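Local coordinates for protein BauA (PDB 6HCP) that probably carries ferric preacinetobactin across the outer membrane of Acinetobacter baumannii as a TonB-dependent siderophore receptor, at residues T37-V49 against F62-D74. Numbering follows the deposited sequence.
Sequences TYAGGQVATSSNV and FNTISYTDKYIED. With EDO (1,2-ethanediol), chain U; EDO (1,2-ethanediol), chain H; EDO (1,2-ethanediol), chain K; EDO (1,2-ethanediol), chain I.
Val43 and Tyr67 form a single beta bridge, with Ala44 N donating to Ser66 O (2.9 Å) and Thr68 N to Gln42 O (2.9 Å). Thr68 OG1, placed between its own backbone N and carbonyl carbon (chi1 67°), donates to Gly41 O at 2.7 Å, in the carbonyl plane on a lone pair. The same hydroxyl accepts a weak bond from Tyr71 N, so threonine suits this N-cap. The type II turn from Tyr38 to Gly41 has Gly40 third, where a CB would press on the preceding carbonyl oxygen; Gly41, also at positive phi, follows. Gln42 is long enough to run past the Tyr71 ring edge, its amide turned 76° from the ring, and give NE2 to Asp74 OD2 (3.0 Å) on the anti side; Lys70 NZ forms a salt bridge to its syn lone pair at 2.8 Å, leaving this oxygen gripped twice. Small Ala44 fits against Ser66, whose OG donates to a water that in turn donates to Ser46 O. Farther along, Val49 CG1 packs obliquely against Phe62 CD2 (3.8 Å). The contact thus fastens residues 37-49 onto strand 64-68, outermost in the plug sheet beside strand 135-142, and the start of helix 69-75, while Met578 of barrel strand 575-590 touches Gln42, Tyr67 and Tyr71.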
loop_
_atom_site.group_PDB
_atom_site.type_symbol
_atom_site.label_atom_id
_atom_site.label_comp_id
_atom_site.label_asym_id
_atom_site.label_seq_id
_atom_site.Cartn_x
_atom_site.Cartn_y
_atom_site.Cartn_z
ATOM N N THR A 37 19.052 31.816 -7.884
ATOM C CA THR A 37 18.198 30.619 -7.920
ATOM C C THR A 37 17.371 30.635 -9.208
ATOM O O THR A 37 16.860 31.663 -9.616
ATOM C CB THR A 37 17.336 30.557 -6.653
ATOM O OG1 THR A 37 18.131 30.128 -5.547
ATOM C CG2 THR A 37 16.164 29.618 -6.778
ATOM N N TYR A 38 17.247 29.483 -9.869
ATOM C CA TYR A 38 16.478 29.377 -11.090
ATOM C C TYR A 38 14.984 29.269 -10.747
ATOM O O TYR A 38 14.620 28.990 -9.612
ATOM C CB TYR A 38 16.967 28.175 -11.898
ATOM C CG TYR A 38 16.605 28.184 -13.357
ATOM C CD1 TYR A 38 17.169 29.088 -14.231
ATOM C CD2 TYR A 38 15.743 27.236 -13.872
ATOM C CE1 TYR A 38 16.839 29.093 -15.572
ATOM C CE2 TYR A 38 15.410 27.215 -15.213
ATOM C CZ TYR A 38 15.941 28.167 -16.064
ATOM O OH TYR A 38 15.661 28.121 -17.386
ATOM N N ALA A 39 14.142 29.515 -11.746
ATOM C CA ALA A 39 12.700 29.318 -11.618
ATOM C C ALA A 39 12.430 27.941 -11.003
ATOM O O ALA A 39 13.027 26.951 -11.412
ATOM C CB ALA A 39 12.075 29.438 -12.985
ATOM N N GLY A 40 11.563 27.900 -9.989
ATOM C CA GLY A 40 11.277 26.689 -9.242
ATOM C C GLY A 40 11.936 26.664 -7.874
ATOM O O GLY A 40 11.488 25.945 -6.991
ATOM N N GLY A 41 13.096 27.315 -7.743
ATOM C CA GLY A 41 13.782 27.428 -6.471
ATOM C C GLY A 41 14.607 26.189 -6.093
ATOM O O GLY A 41 15.200 26.167 -5.017
ATOM N N GLN A 42 14.708 25.203 -6.992
ATOM C CA GLN A 42 15.331 23.921 -6.604
ATOM C C GLN A 42 16.740 23.751 -7.200
ATOM O O GLN A 42 17.518 22.937 -6.694
ATOM C CB GLN A 42 14.374 22.786 -6.946
ATOM C CG GLN A 42 13.182 22.795 -5.986
ATOM C CD GLN A 42 12.097 21.844 -6.406
ATOM O OE1 GLN A 42 12.025 21.491 -7.582
ATOM N NE2 GLN A 42 11.361 21.328 -5.415
ATOM N N VAL A 43 17.066 24.559 -8.201
ATOM C CA VAL A 43 18.345 24.530 -8.881
ATOM C C VAL A 43 18.890 25.959 -8.943
ATOM O O VAL A 43 18.119 26.926 -9.077
ATOM C CB VAL A 43 18.141 23.928 -10.277
ATOM C CG1 VAL A 43 19.286 24.235 -11.227
ATOM C CG2 VAL A 43 17.891 22.429 -10.174
ATOM N N ALA A 44 20.209 26.092 -8.846
ATOM C CA ALA A 44 20.885 27.402 -8.923
ATOM C C ALA A 44 21.411 27.639 -10.341
ATOM O O ALA A 44 21.526 26.722 -11.146
ATOM C CB ALA A 44 21.982 27.461 -7.895
ATOM N N THR A 45 21.743 28.899 -10.644
ATOM C CA THR A 45 22.063 29.287 -12.008
ATOM C C THR A 45 23.575 29.241 -12.258
ATOM O O THR A 45 24.012 29.477 -13.374
ATOM C CB THR A 45 21.533 30.694 -12.315
ATOM O OG1 THR A 45 22.023 31.542 -11.276
ATOM C CG2 THR A 45 20.021 30.750 -12.349
ATOM N N SER A 46 24.355 29.052 -11.196
ATOM C CA SER A 46 25.808 28.972 -11.326
ATOM C C SER A 46 26.336 27.839 -10.447
ATOM O O SER A 46 25.665 27.397 -9.500
ATOM C CB SER A 46 26.454 30.289 -10.966
ATOM O OG SER A 46 26.273 30.562 -9.591
ATOM N N SER A 47 27.588 27.451 -10.704
ATOM C CA SER A 47 28.277 26.498 -9.867
ATOM C C SER A 47 29.784 26.756 -9.931
ATOM O O SER A 47 30.281 27.504 -10.792
ATOM C CB SER A 47 27.938 25.073 -10.262
ATOM O OG SER A 47 28.489 24.761 -11.542
ATOM N N ASN A 48 30.496 26.112 -9.014
ATOM C CA ASN A 48 31.954 26.213 -8.936
ATOM C C ASN A 48 32.578 25.245 -9.944
ATOM O O ASN A 48 32.388 24.033 -9.861
ATOM C CB ASN A 48 32.480 25.892 -7.539
ATOM C CG ASN A 48 33.903 26.393 -7.356
ATOM O OD1 ASN A 48 34.137 27.596 -7.377
ATOM N ND2 ASN A 48 34.837 25.490 -7.120
ATOM N N VAL A 49 33.364 25.780 -10.872
ATOM C CA VAL A 49 33.969 24.944 -11.897
ATOM C C VAL A 49 35.449 24.726 -11.561
ATOM O O VAL A 49 36.356 25.296 -12.191
ATOM C CB VAL A 49 33.731 25.559 -13.279
ATOM C CG1 VAL A 49 34.235 24.664 -14.402
ATOM C CG2 VAL A 49 32.255 25.864 -13.472
ATOM N N PHE A 62 30.896 22.528 -19.538
ATOM C CA PHE A 62 30.817 21.252 -18.837
ATOM C C PHE A 62 29.348 21.043 -18.477
ATOM O O PHE A 62 28.590 22.027 -18.442
ATOM C CB PHE A 62 31.652 21.277 -17.554
ATOM C CG PHE A 62 33.127 21.483 -17.761
ATOM C CD1 PHE A 62 33.943 20.429 -18.129
ATOM C CD2 PHE A 62 33.684 22.744 -17.650
ATOM C CE1 PHE A 62 35.278 20.649 -18.428
ATOM C CE2 PHE A 62 35.019 22.954 -17.926
ATOM C CZ PHE A 62 35.813 21.909 -18.312
ATOM N N ASN A 63 28.955 19.784 -18.283
ATOM C CA ASN A 63 27.612 19.446 -17.846
ATOM C C ASN A 63 27.565 19.520 -16.314
ATOM O O ASN A 63 28.194 18.718 -15.605
ATOM C CB ASN A 63 27.213 18.081 -18.422
ATOM C CG ASN A 63 25.747 17.749 -18.224
ATOM O OD1 ASN A 63 25.128 18.213 -17.277
ATOM N ND2 ASN A 63 25.177 16.983 -19.136
ATOM N N THR A 64 26.905 20.568 -15.814
ATOM C CA THR A 64 26.884 20.942 -14.415
ATOM C C THR A 64 25.436 21.118 -13.941
ATOM O O THR A 64 24.551 21.474 -14.721
ATOM C CB THR A 64 27.618 22.258 -14.158
ATOM O OG1 THR A 64 27.042 23.262 -15.007
ATOM C CG2 THR A 64 29.107 22.120 -14.391
ATOM N N ILE A 65 25.218 20.841 -12.656
ATOM C CA ILE A 65 23.933 21.145 -12.025
ATOM C C ILE A 65 24.188 21.461 -10.562
ATOM O O ILE A 65 25.115 20.916 -9.949
ATOM C CB ILE A 65 22.927 19.988 -12.204
ATOM C CG1 ILE A 65 21.557 20.383 -11.639
ATOM C CG2 ILE A 65 23.443 18.713 -11.560
ATOM C CD1 ILE A 65 20.398 19.975 -12.476
ATOM N N SER A 66 23.431 22.425 -10.029
ATOM C CA SER A 66 23.518 22.763 -8.621
ATOM C C SER A 66 22.125 22.735 -7.989
ATOM O O SER A 66 21.243 23.462 -8.426
ATOM C CB SER A 66 24.150 24.111 -8.448
ATOM O OG SER A 66 24.113 24.519 -7.093
ATOM N N TYR A 67 21.974 21.908 -6.959
ATOM C CA TYR A 67 20.714 21.774 -6.218
ATOM C C TYR A 67 20.752 22.695 -5.002
ATOM O O TYR A 67 21.755 22.762 -4.292
ATOM C CB TYR A 67 20.510 20.331 -5.768
ATOM C CG TYR A 67 20.516 19.335 -6.894
ATOM C CD1 TYR A 67 19.408 19.178 -7.709
ATOM C CD2 TYR A 67 21.645 18.567 -7.172
ATOM C CE1 TYR A 67 19.437 18.326 -8.805
ATOM C CE2 TYR A 67 21.682 17.711 -8.264
ATOM C CZ TYR A 67 20.534 17.508 -9.014
ATOM O OH TYR A 67 20.575 16.728 -10.141
ATOM N N THR A 68 19.601 23.301 -4.693
ATOM C CA THR A 68 19.486 24.196 -3.523
ATOM C C THR A 68 19.100 23.401 -2.276
ATOM O O THR A 68 18.538 22.301 -2.344
ATOM C CB THR A 68 18.481 25.328 -3.780
ATOM O OG1 THR A 68 17.181 24.740 -3.872
ATOM C CG2 THR A 68 18.779 26.102 -5.047
ATOM N N ASP A 69 19.296 24.046 -1.128
ATOM C CA ASP A 69 18.870 23.526 0.138
ATOM C C ASP A 69 17.339 23.359 0.167
ATOM O O ASP A 69 16.858 22.497 0.874
ATOM C CB ASP A 69 19.392 24.359 1.314
ATOM C CG ASP A 69 19.083 25.855 1.284
ATOM O OD1 ASP A 69 18.777 26.404 0.212
ATOM O OD2 ASP A 69 19.138 26.446 2.352
ATOM N N LYS A 70 16.600 24.165 -0.596
ATOM C CA LYS A 70 15.139 24.002 -0.678
ATOM C C LYS A 70 14.813 22.630 -1.301
ATOM O O LYS A 70 13.965 21.887 -0.800
ATOM C CB LYS A 70 14.503 25.156 -1.461
ATOM C CG LYS A 70 12.984 25.045 -1.684
ATOM C CD LYS A 70 12.203 24.759 -0.411
ATOM C CE LYS A 70 10.727 25.115 -0.477
ATOM N NZ LYS A 70 10.031 24.416 -1.587
ATOM N N TYR A 71 15.534 22.260 -2.369
ATOM C CA TYR A 71 15.363 20.924 -2.991
ATOM C C TYR A 71 15.697 19.810 -1.998
ATOM O O TYR A 71 14.943 18.856 -1.835
ATOM C CB TYR A 71 16.207 20.786 -4.257
ATOM C CG TYR A 71 16.002 19.486 -4.992
ATOM C CD1 TYR A 71 14.784 19.181 -5.574
ATOM C CD2 TYR A 71 17.007 18.535 -5.051
ATOM C CE1 TYR A 71 14.600 18.009 -6.290
ATOM C CE2 TYR A 71 16.844 17.363 -5.766
ATOM C CZ TYR A 71 15.635 17.096 -6.388
ATOM O OH TYR A 71 15.460 15.926 -7.079
ATOM N N ILE A 72 16.783 19.990 -1.246
ATOM C CA ILE A 72 17.202 19.017 -0.290
ATOM C C ILE A 72 16.078 18.772 0.731
ATOM O O ILE A 72 15.804 17.618 1.109
ATOM C CB ILE A 72 18.525 19.442 0.368
ATOM C CG1 ILE A 72 19.660 19.524 -0.662
ATOM C CG2 ILE A 72 18.873 18.527 1.514
ATOM C CD1 ILE A 72 20.903 20.176 -0.116
ATOM N N GLU A 73 15.497 19.853 1.269
ATOM C CA GLU A 73 14.447 19.688 2.278
ATOM C C GLU A 73 13.187 19.114 1.605
ATOM O O GLU A 73 12.468 18.329 2.218
ATOM C CB GLU A 73 14.148 21.003 3.006
ATOM C CG GLU A 73 15.238 21.444 3.979
ATOM C CD GLU A 73 15.433 20.662 5.271
ATOM O OE1 GLU A 73 16.570 20.753 5.820
ATOM O OE2 GLU A 73 14.459 19.997 5.764
ATOM N N ASP A 74 12.929 19.497 0.352
ATOM C CA ASP A 74 11.742 19.004 -0.361
ATOM C C ASP A 74 11.801 17.481 -0.572
ATOM O O ASP A 74 10.768 16.806 -0.531
ATOM C CB ASP A 74 11.540 19.733 -1.681
ATOM C CG ASP A 74 10.983 21.145 -1.512
ATOM O OD1 ASP A 74 10.490 21.458 -0.405
ATOM O OD2 ASP A 74 11.072 21.918 -2.477
HETATM C C1 EDO U . 12.986 23.293 -10.616
HETATM O O1 EDO U . 13.272 22.091 -11.365
HETATM C C2 EDO U . 14.268 24.120 -10.585
HETATM O O2 EDO U . 14.222 25.077 -9.556
HETATM C C1 EDO H . 24.410 25.311 -12.732
HETATM O O1 EDO H . 25.070 25.862 -13.886
HETATM C C2 EDO H . 23.055 24.717 -13.121
HETATM O O2 EDO H . 22.434 24.116 -11.957
HETATM C C1 EDO K . 7.553 16.911 -0.017
HETATM O O1 EDO K . 8.425 18.067 -0.295
HETATM C C2 EDO K . 6.832 16.545 -1.329
HETATM O O2 EDO K . 7.778 16.079 -2.316
HETATM C C1 EDO I . 10.867 19.274 -9.804
HETATM O O1 EDO I . 11.966 20.242 -9.645
HETATM C C2 EDO I . 11.245 17.848 -9.405
HETATM O O2 EDO I . 11.363 17.658 -8.002
HETATM O O HOH W 1 25.619 26.641 -6.941
HETATM O O HOH W 2 27.849 25.876 -13.929
#